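NDP-N-acetyl-D-galactosaminuronic acid dehydrogenase (Methanosarcina mazei Go1, PDB 3G79) probably oxidises UDP-N-acetyl-D-mannosamine to UDP-N-acetyl-D-mannosaminouronate, reducing two molecules of NAD+ to NADH. Local coordinates at residues 300-305 against 318-323; 245-250 against 326-331; 238-243 against 296-301. One frame throughout, in Å; residues are numbered along the deposited sequence.

Contact 1. Residues 300-305 against 318-323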
loop_
_atom_site.group_PDB
_atom_site.type_symbol
_atom_site.label_atom_id
_atom_site.label_comp_id
_atom_site.label_asym_id
_atom_site.label_seq_id
_atom_site.Cartn_x
_atom_site.Cartn_y
_atom_site.Cartn_z
ATOM N N HIS A 300 -12.524 -0.556 14.982
ATOM C CA HIS A 300 -11.700 -0.636 16.179
ATOM C C HIS A 300 -10.578 0.424 16.315
ATOM O O HIS A 300 -10.385 0.948 17.414
ATOM C CB HIS A 300 -11.162 -2.036 16.358
ATOM C CG HIS A 300 -12.239 -3.061 16.439
ATOM N ND1 HIS A 300 -12.299 -4.154 15.602
ATOM C CD2 HIS A 300 -13.316 -3.147 17.253
ATOM C CE1 HIS A 300 -13.363 -4.876 15.900
ATOM N NE2 HIS A 300 -14.007 -4.276 16.884
ATOM N N LEU A 301 -9.876 0.750 15.223
ATOM C CA LEU A 301 -8.889 1.854 15.230
ATOM C C LEU A 301 -9.578 3.173 15.505
ATOM O O LEU A 301 -9.147 3.970 16.352
ATOM C CB LEU A 301 -8.134 1.986 13.889
ATOM C CG LEU A 301 -6.674 1.577 13.718
ATOM C CD1 LEU A 301 -6.016 2.409 12.592
ATOM C CD2 LEU A 301 -5.914 1.770 14.992
ATOM N N GLU A 302 -10.644 3.403 14.761
ATOM C CA GLU A 302 -11.439 4.586 14.958
ATOM C C GLU A 302 -11.843 4.740 16.395
ATOM O O GLU A 302 -11.518 5.761 16.966
ATOM C CB GLU A 302 -12.638 4.623 14.021
ATOM C CG GLU A 302 -12.252 4.526 12.584
ATOM C CD GLU A 302 -11.205 5.584 12.088
ATOM O OE1 GLU A 302 -10.978 6.632 12.723
ATOM O OE2 GLU A 302 -10.617 5.362 11.020
ATOM N N ARG A 303 -12.528 3.757 17.001
ATOM C CA ARG A 303 -12.882 3.874 18.420
ATOM C C ARG A 303 -11.588 4.051 19.219
ATOM O O ARG A 303 -11.485 4.955 20.040
ATOM C CB ARG A 303 -13.644 2.666 18.933
ATOM C CG ARG A 303 -14.188 2.885 20.344
ATOM C CD ARG A 303 -14.646 1.592 21.042
ATOM N NE ARG A 303 -16.057 1.293 20.823
ATOM C CZ ARG A 303 -16.505 0.334 20.011
ATOM N NH1 ARG A 303 -15.635 -0.424 19.332
ATOM N NH2 ARG A 303 -17.821 0.138 19.850
ATOM N N GLY A 304 -10.591 3.220 18.927
ATOM C CA GLY A 304 -9.298 3.272 19.610
ATOM C C GLY A 304 -8.608 4.635 19.694
ATOM O O GLY A 304 -8.005 4.969 20.718
ATOM N N VAL A 305 -8.710 5.425 18.626
ATOM C CA VAL A 305 -8.048 6.704 18.588
ATOM C C VAL A 305 -8.650 7.651 19.634
ATOM O O VAL A 305 -8.027 8.634 20.033
ATOM C CB VAL A 305 -7.987 7.268 17.125
ATOM C CG1 VAL A 305 -9.237 8.029 16.729
ATOM C CG2 VAL A 305 -6.782 8.145 16.957
ATOM N N ALA A 318 -12.163 16.106 6.933
ATOM C CA ALA A 318 -11.656 14.750 7.182
ATOM C C ALA A 318 -12.320 13.617 6.438
ATOM O O ALA A 318 -12.480 13.628 5.242
ATOM C CB ALA A 318 -11.716 14.446 8.696
ATOM N N ASP A 319 -12.753 12.641 7.209
ATOM C CA ASP A 319 -12.921 11.263 6.768
ATOM C C ASP A 319 -11.547 10.665 6.847
ATOM O O ASP A 319 -10.600 11.117 6.203
ATOM C CB ASP A 319 -13.564 11.115 5.390
ATOM C CG ASP A 319 -15.087 11.309 5.421
ATOM O OD1 ASP A 319 -15.599 11.928 6.396
ATOM O OD2 ASP A 319 -15.765 10.856 4.456
ATOM N N SER A 320 -11.446 9.718 7.766
ATOM C CA SER A 320 -10.326 8.853 7.902
ATOM C C SER A 320 -10.240 8.172 6.581
ATOM O O SER A 320 -11.258 7.695 6.035
ATOM C CB SER A 320 -10.649 7.832 8.960
ATOM O OG SER A 320 -9.779 6.715 8.931
ATOM N N ILE A 321 -9.028 8.116 6.054
ATOM C CA ILE A 321 -8.754 7.266 4.905
ATOM C C ILE A 321 -9.292 5.850 5.097
ATOM O O ILE A 321 -9.761 5.232 4.156
ATOM C CB ILE A 321 -7.244 7.198 4.606
ATOM C CG1 ILE A 321 -6.773 8.549 4.083
ATOM C CG2 ILE A 321 -6.957 6.163 3.569
ATOM C CD1 ILE A 321 -5.310 8.715 4.191
ATOM N N TYR A 322 -9.233 5.319 6.297
ATOM C CA TYR A 322 -9.574 3.896 6.422
ATOM C C TYR A 322 -11.070 3.766 6.321
ATOM O O TYR A 322 -11.571 2.851 5.677
ATOM C CB TYR A 322 -9.055 3.300 7.732
ATOM C CG TYR A 322 -7.657 3.745 8.084
ATOM C CD1 TYR A 322 -6.593 3.638 7.151
ATOM C CD2 TYR A 322 -7.376 4.238 9.348
ATOM C CE1 TYR A 322 -5.279 4.027 7.481
ATOM C CE2 TYR A 322 -6.070 4.634 9.691
ATOM C CZ TYR A 322 -5.027 4.525 8.754
ATOM O OH TYR A 322 -3.759 4.917 9.141
ATOM N N VAL A 323 -11.785 4.725 6.908
ATOM C CA VAL A 323 -13.255 4.703 6.928
ATOM C C VAL A 323 -13.759 4.702 5.484
ATOM O O VAL A 323 -14.694 3.970 5.144
ATOM C CB VAL A 323 -13.801 5.881 7.752
ATOM C CG1 VAL A 323 -15.336 6.120 7.512
ATOM C CG2 VAL A 323 -13.490 5.679 9.239
#
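Glu302 reaches from the last turns of helix 293-305 to Ser320, the N-cap residue of helix 321-345, so the contact is a helix N-cap held by a carboxylate of the preceding helix. Ser320 OG donates to Glu302 OE2 at 2.6 Å; the hydroxyl comes in on the syn side of that oxygen, 24° out of the carboxylate plane. The same OG accepts from Tyr322 N at 3.0 Å with an N-H...O angle of 141°, and more weakly from Val323 N, which defines the cap: backbone N-H groups of the first helical turn are satisfied by the serine side chain instead of by carbonyls.

Carbon surrounds the carboxylate: Val323 CG2 lies 3.4 Å from Glu302 OE2 and also touches the CG and CD of that chain, and the Tyr322 ring presents its edge to the same oxygen, with CD2 3.8 Å away. Leu301 CD1 packs 3.7 Å from Tyr322 CE2, an apolar contact. The Glu302 chain is bent, with chi2 at -54° swinging CD out of an extended path, and OE2 reaches the serine from there.

The outer shell belongs largely to the second subunit. Its Gln251 bonds to Ser320 OG through NE2 and takes Ile321 N through OE1, while its Tyr255 OH bonds to Glu302 OE1, so each carboxylate oxygen has its own hydroxyl partner. The cap therefore sits at the dimer interface of the central domain. Tyr322 OH extends beyond the contact and bonds to Ala248 O of the second subunit.

Contact 2. Residues 245-250 against 326-331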
loop_
_atom_site.group_PDB
_atom_site.type_symbol
_atom_site.label_atom_id
_atom_site.label_comp_id
_atom_site.label_asym_id
_atom_site.label_seq_id
_atom_site.Cartn_x
_atom_site.Cartn_y
_atom_site.Cartn_z
ATOM N N GLN A 245 -5.404 -1.413 0.775
ATOM C CA GLN A 245 -4.804 -1.746 -0.533
ATOM C C GLN A 245 -5.833 -2.313 -1.490
ATOM O O GLN A 245 -5.739 -2.158 -2.728
ATOM C CB GLN A 245 -3.483 -2.565 -0.508
ATOM C CG GLN A 245 -3.363 -3.654 0.491
ATOM C CD GLN A 245 -1.904 -4.146 0.816
ATOM O OE1 GLN A 245 -1.651 -4.575 1.967
ATOM N NE2 GLN A 245 -0.983 -4.103 -0.167
ATOM N N ILE A 246 -6.857 -2.931 -0.914
ATOM C CA ILE A 246 -7.882 -3.544 -1.721
ATOM C C ILE A 246 -8.807 -2.458 -2.207
ATOM O O ILE A 246 -9.283 -2.478 -3.336
ATOM C CB ILE A 246 -8.648 -4.579 -0.919
ATOM C CG1 ILE A 246 -7.844 -5.878 -0.823
ATOM C CG2 ILE A 246 -10.095 -4.839 -1.533
ATOM C CD1 ILE A 246 -8.403 -6.814 0.290
ATOM N N ALA A 247 -9.099 -1.510 -1.346
ATOM C CA ALA A 247 -9.986 -0.478 -1.760
ATOM C C ALA A 247 -9.289 0.345 -2.842
ATOM O O ALA A 247 -9.953 0.740 -3.799
ATOM C CB ALA A 247 -10.456 0.366 -0.599
ATOM N N ALA A 248 -7.962 0.498 -2.728
ATOM C CA ALA A 248 -7.124 1.142 -3.773
ATOM C C ALA A 248 -7.277 0.607 -5.176
ATOM O O ALA A 248 -7.499 1.436 -6.093
ATOM C CB ALA A 248 -5.631 1.143 -3.409
ATOM N N ILE A 249 -7.118 -0.716 -5.387
ATOM C CA ILE A 249 -7.207 -1.191 -6.769
ATOM C C ILE A 249 -8.663 -1.205 -7.193
ATOM O O ILE A 249 -8.950 -0.949 -8.365
ATOM C CB ILE A 249 -6.674 -2.634 -7.106
ATOM C CG1 ILE A 249 -6.261 -3.365 -5.879
ATOM C CG2 ILE A 249 -5.718 -2.682 -8.386
ATOM C CD1 ILE A 249 -7.457 -3.930 -5.203
ATOM N N ASN A 250 -9.550 -1.567 -6.259
ATOM C CA ASN A 250 -10.965 -1.644 -6.558
ATOM C C ASN A 250 -11.331 -0.312 -7.140
ATOM O O ASN A 250 -11.977 -0.242 -8.166
ATOM C CB ASN A 250 -11.804 -1.938 -5.301
ATOM C CG ASN A 250 -11.896 -3.426 -5.003
ATOM O OD1 ASN A 250 -11.646 -4.264 -5.875
ATOM N ND2 ASN A 250 -12.281 -3.769 -3.776
ATOM N N ARG A 326 -13.319 1.355 3.802
ATOM C CA ARG A 326 -14.455 0.470 4.098
ATOM C C ARG A 326 -15.633 0.722 3.138
ATOM O O ARG A 326 -16.339 -0.214 2.756
ATOM C CB ARG A 326 -14.906 0.602 5.564
ATOM C CG ARG A 326 -13.994 -0.082 6.611
ATOM C CD ARG A 326 -13.656 -1.548 6.262
ATOM N NE ARG A 326 -14.823 -2.237 5.736
ATOM C CZ ARG A 326 -14.804 -3.155 4.792
ATOM N NH1 ARG A 326 -13.670 -3.590 4.227
ATOM N NH2 ARG A 326 -15.940 -3.682 4.426
ATOM N N LYS A 327 -15.825 1.967 2.707
ATOM C CA LYS A 327 -16.990 2.252 1.869
ATOM C C LYS A 327 -16.784 1.860 0.403
ATOM O O LYS A 327 -17.747 1.454 -0.278
ATOM C CB LYS A 327 -17.402 3.703 1.967
ATOM C CG LYS A 327 -18.012 4.127 3.287
ATOM C CD LYS A 327 -18.082 5.671 3.241
ATOM C CE LYS A 327 -18.580 6.320 4.528
ATOM N NZ LYS A 327 -18.150 7.731 4.469
ATOM N N VAL A 328 -15.549 2.010 -0.091
ATOM C CA VAL A 328 -15.197 1.600 -1.452
ATOM C C VAL A 328 -15.475 0.091 -1.513
ATOM O O VAL A 328 -16.358 -0.374 -2.255
ATOM C CB VAL A 328 -13.744 2.007 -1.816
ATOM C CG1 VAL A 328 -13.259 1.345 -3.083
ATOM C CG2 VAL A 328 -13.656 3.493 -1.995
ATOM N N ASN A 329 -14.807 -0.652 -0.652
ATOM C CA ASN A 329 -14.964 -2.088 -0.579
ATOM C C ASN A 329 -16.408 -2.582 -0.320
ATOM O O ASN A 329 -16.812 -3.606 -0.901
ATOM C CB ASN A 329 -13.978 -2.638 0.449
ATOM C CG ASN A 329 -12.516 -2.554 -0.028
ATOM O OD1 ASN A 329 -12.231 -2.439 -1.234
ATOM N ND2 ASN A 329 -11.580 -2.621 0.925
ATOM N N ASP A 330 -17.180 -1.858 0.511
ATOM C CA ASP A 330 -18.618 -2.157 0.725
ATOM C C ASP A 330 -19.445 -1.904 -0.531
ATOM O O ASP A 330 -20.550 -2.448 -0.646
ATOM C CB ASP A 330 -19.276 -1.347 1.885
ATOM C CG ASP A 330 -18.935 -1.874 3.308
ATOM O OD1 ASP A 330 -18.478 -3.007 3.467
ATOM O OD2 ASP A 330 -19.129 -1.110 4.291
ATOM N N PHE A 331 -18.920 -1.100 -1.459
ATOM C CA PHE A 331 -19.665 -0.722 -2.642
ATOM C C PHE A 331 -19.658 -1.769 -3.723
ATOM O O PHE A 331 -20.563 -1.827 -4.558
ATOM C CB PHE A 331 -19.102 0.573 -3.223
ATOM C CG PHE A 331 -19.794 1.031 -4.477
ATOM C CD1 PHE A 331 -21.163 1.367 -4.464
ATOM C CD2 PHE A 331 -19.085 1.151 -5.664
ATOM C CE1 PHE A 331 -21.803 1.828 -5.626
ATOM C CE2 PHE A 331 -19.719 1.592 -6.828
ATOM C CZ PHE A 331 -21.073 1.939 -6.812
#
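Ala247 and Asn329 meet where two helices of the all-helical central region cross, a buried packing contact between the long helix 228-258 and helix 321-345. The short axes approach to 8.6 Å at 58°, and the CA atoms of this pair come within 5.4 Å, a close approach permitted by the small alanine. Asn329 does most of the touching: its CB leaves the backbone neither toward nor away from helix 228-258, yet its amide ends close to that helix. Its chi1 of -70° sets CG anti to the carbonyl carbon. Asn329 OD1 lies 3.0 Å from Ala247 CA and 3.2 Å from Ile246 CG2. It accepts a hydrogen bond from Asn250 ND2 at 2.9 Å, with an N-H...O angle of 147°; the two amide planes are perpendicular. The other ends of both amides are held too, Asn329 ND2 by Asp243 OD1 and Asn250 OD1 by Gly286 N. On the flank, Val328 CG1 packs 3.9 Å from Ala247 CB. Helix 293-305 adjoins the crossing through Thr298 and Tyr299, which touch Arg326, while helix 321-345 runs on toward strand 355-359 of the C-terminal sheet.

Contact 3. Residues 238-243 against 296-301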
loop_
_atom_site.group_PDB
_atom_site.type_symbol
_atom_site.label_atom_id
_atom_site.label_comp_id
_atom_site.label_asym_id
_atom_site.label_seq_id
_atom_site.Cartn_x
_atom_site.Cartn_y
_atom_site.Cartn_z
ATOM N N GLU A 238 -2.783 -4.165 10.594
ATOM C CA GLU A 238 -2.461 -5.040 9.444
ATOM C C GLU A 238 -3.679 -5.319 8.583
ATOM O O GLU A 238 -3.581 -5.351 7.372
ATOM C CB GLU A 238 -1.615 -6.298 9.775
ATOM C CG GLU A 238 -1.861 -6.990 11.073
ATOM C CD GLU A 238 -0.653 -7.813 11.551
ATOM O OE1 GLU A 238 0.465 -7.286 11.685
ATOM O OE2 GLU A 238 -0.832 -9.002 11.835
ATOM N N ASN A 239 -4.838 -5.464 9.202
ATOM C CA ASN A 239 -6.045 -5.661 8.445
ATOM C C ASN A 239 -6.503 -4.384 7.761
ATOM O O ASN A 239 -6.853 -4.398 6.604
ATOM C CB ASN A 239 -7.104 -6.234 9.353
ATOM C CG ASN A 239 -6.704 -7.588 9.866
ATOM O OD1 ASN A 239 -6.229 -8.418 9.097
ATOM N ND2 ASN A 239 -6.860 -7.820 11.164
ATOM N N THR A 240 -6.481 -3.276 8.483
ATOM C CA THR A 240 -6.770 -1.963 7.925
ATOM C C THR A 240 -5.937 -1.617 6.635
ATOM O O THR A 240 -6.488 -1.239 5.582
ATOM C CB THR A 240 -6.599 -0.925 9.065
ATOM O OG1 THR A 240 -7.676 -1.103 10.008
ATOM C CG2 THR A 240 -6.600 0.521 8.534
ATOM N N PHE A 241 -4.619 -1.787 6.711
ATOM C CA PHE A 241 -3.745 -1.438 5.601
ATOM C C PHE A 241 -4.017 -2.341 4.413
ATOM O O PHE A 241 -4.063 -1.863 3.287
ATOM C CB PHE A 241 -2.273 -1.464 6.052
ATOM C CG PHE A 241 -1.827 -0.177 6.647
ATOM C CD1 PHE A 241 -2.608 0.477 7.590
ATOM C CD2 PHE A 241 -0.654 0.422 6.235
ATOM C CE1 PHE A 241 -2.207 1.687 8.127
ATOM C CE2 PHE A 241 -0.258 1.643 6.758
ATOM C CZ PHE A 241 -1.019 2.267 7.709
ATOM N N ARG A 242 -4.247 -3.632 4.680
ATOM C CA ARG A 242 -4.660 -4.588 3.638
ATOM C C ARG A 242 -5.983 -4.143 3.034
ATOM O O ARG A 242 -6.090 -4.035 1.821
ATOM C CB ARG A 242 -4.747 -6.077 4.124
ATOM C CG ARG A 242 -5.552 -6.990 3.152
ATOM C CD ARG A 242 -5.258 -8.505 3.218
ATOM N NE ARG A 242 -4.095 -8.795 2.397
ATOM C CZ ARG A 242 -4.041 -9.667 1.392
ATOM N NH1 ARG A 242 -5.089 -10.435 1.075
ATOM N NH2 ARG A 242 -2.903 -9.770 0.718
ATOM N N ASP A 243 -6.959 -3.852 3.891
ATOM C CA ASP A 243 -8.265 -3.399 3.465
ATOM C C ASP A 243 -8.152 -2.174 2.580
ATOM O O ASP A 243 -8.785 -2.072 1.546
ATOM C CB ASP A 243 -9.160 -3.133 4.678
ATOM C CG ASP A 243 -10.573 -2.783 4.287
ATOM O OD1 ASP A 243 -11.101 -3.371 3.325
ATOM O OD2 ASP A 243 -11.175 -1.913 4.933
ATOM N N LYS A 296 -13.860 -5.155 9.958
ATOM C CA LYS A 296 -14.258 -4.651 11.271
ATOM C C LYS A 296 -13.168 -3.915 11.987
ATOM O O LYS A 296 -13.434 -3.089 12.850
ATOM C CB LYS A 296 -14.746 -5.784 12.162
ATOM C CG LYS A 296 -16.192 -5.981 12.048
ATOM C CD LYS A 296 -16.528 -7.430 11.873
ATOM C CE LYS A 296 -16.399 -8.234 13.163
ATOM N NZ LYS A 296 -17.466 -9.278 13.173
ATOM N N ASP A 297 -11.939 -4.232 11.648
ATOM C CA ASP A 297 -10.819 -3.696 12.366
ATOM C C ASP A 297 -10.762 -2.177 12.280
ATOM O O ASP A 297 -10.372 -1.551 13.237
ATOM C CB ASP A 297 -9.490 -4.361 11.902
ATOM C CG ASP A 297 -9.231 -5.730 12.589
ATOM O OD1 ASP A 297 -10.127 -6.241 13.304
ATOM O OD2 ASP A 297 -8.122 -6.297 12.437
ATOM N N THR A 298 -11.156 -1.548 11.180
ATOM C CA THR A 298 -10.840 -0.136 11.149
ATOM C C THR A 298 -11.761 0.614 12.066
ATOM O O THR A 298 -11.406 1.674 12.529
ATOM C CB THR A 298 -10.721 0.530 9.731
ATOM O OG1 THR A 298 -11.828 1.407 9.476
ATOM C CG2 THR A 298 -10.562 -0.434 8.626
ATOM N N TYR A 299 -12.936 0.053 12.345
ATOM C CA TYR A 299 -13.840 0.633 13.351
ATOM C C TYR A 299 -13.240 0.534 14.713
ATOM O O TYR A 299 -13.411 1.454 15.496
ATOM C CB TYR A 299 -15.280 0.061 13.305
ATOM C CG TYR A 299 -15.859 0.239 11.922
ATOM C CD1 TYR A 299 -16.013 1.523 11.360
ATOM C CD2 TYR A 299 -16.152 -0.870 11.130
ATOM C CE1 TYR A 299 -16.521 1.682 10.047
ATOM C CE2 TYR A 299 -16.646 -0.725 9.832
ATOM C CZ TYR A 299 -16.822 0.550 9.296
ATOM O OH TYR A 299 -17.269 0.648 8.012
ATOM N N HIS A 300 -12.524 -0.556 14.982
ATOM C CA HIS A 300 -11.700 -0.636 16.179
ATOM C C HIS A 300 -10.578 0.424 16.315
ATOM O O HIS A 300 -10.385 0.948 17.414
ATOM C CB HIS A 300 -11.162 -2.036 16.358
ATOM C CG HIS A 300 -12.239 -3.061 16.439
ATOM N ND1 HIS A 300 -12.299 -4.154 15.602
ATOM C CD2 HIS A 300 -13.316 -3.147 17.253
ATOM C CE1 HIS A 300 -13.363 -4.876 15.900
ATOM N NE2 HIS A 300 -14.007 -4.276 16.884
ATOM N N LEU A 301 -9.876 0.750 15.223
ATOM C CA LEU A 301 -8.889 1.854 15.230
ATOM C C LEU A 301 -9.578 3.173 15.505
ATOM O O LEU A 301 -9.147 3.970 16.352
ATOM C CB LEU A 301 -8.134 1.986 13.889
ATOM C CG LEU A 301 -6.674 1.577 13.718
ATOM C CD1 LEU A 301 -6.016 2.409 12.592
ATOM C CD2 LEU A 301 -5.914 1.770 14.992
#
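Thr240 and Thr298, whose CA atoms stand 5.5 Å apart, mark the crossing of helices 238-243 and 296-301, whose axes come within 8.4 Å at 120°. Thr240 chi1 of -70° sets OG1 anti to its carbonyl carbon, and OG1 meets the partner threonine at carbon, 3.3 Å from Thr298 CG2 and 3.5 Å from Thr298 CB. That hydroxyl has a weak bond back to Thr236 O. Thr298 CG2 also lies 4.0 Å from Asp243 OD2, the side chains crossing at about a right angle; Asp243 OD1 bonds to Asn329 ND2 and forms a salt bridge with Arg326 NH1. Helix 293-305 is kinked here: the N atoms of 298 and 299 lack bonds to the preceding turn.

Both segments belong to the central domain of the UDP-glucose/GDP-mannose dehydrogenase family. In characterised relatives a lysine and an asparagine one turn apart on the long helix adjoin a cysteine and an aspartate on the next, and the grouping of Lys235, Asn239, Cys293 and Asp297 is consistent with that active-site pattern.

Asn239 ND2 points almost straight at Asp297 OD2, the N-H...O angle being 164°, with amide and carboxylate planes inclined to each other. The modelled 2.4 Å between Asn239 ND2 and Asp297 OD2 is shorter than a normal hydrogen bond, so its length is doubtful. Asp297 OD2 also has a long, weak ion pair with Lys235 NZ, and Asn239 packs on Cys293.

Overall arrangement
From the N-terminal side, helix 228-258 carries first the 238-243 half of contact 3 and then the 245-250 half of contact 2. The chain returns at 296-301 to close contact 3 over 52 residues, and His300 and Leu301 immediately open contact 1, which closes at 318-323 after only 12 residues without helix or strand. Contact 2 closes last, at 326-331, across 75 residues: its loop crosses that of contact 3 and contains contact 1. Three helices, 228-258, 293-305 and 321-345, are thus tied pairwise. Tyr322 touches Thr240, Asp243 pairs with Arg326, and all three contacts meet the second subunit.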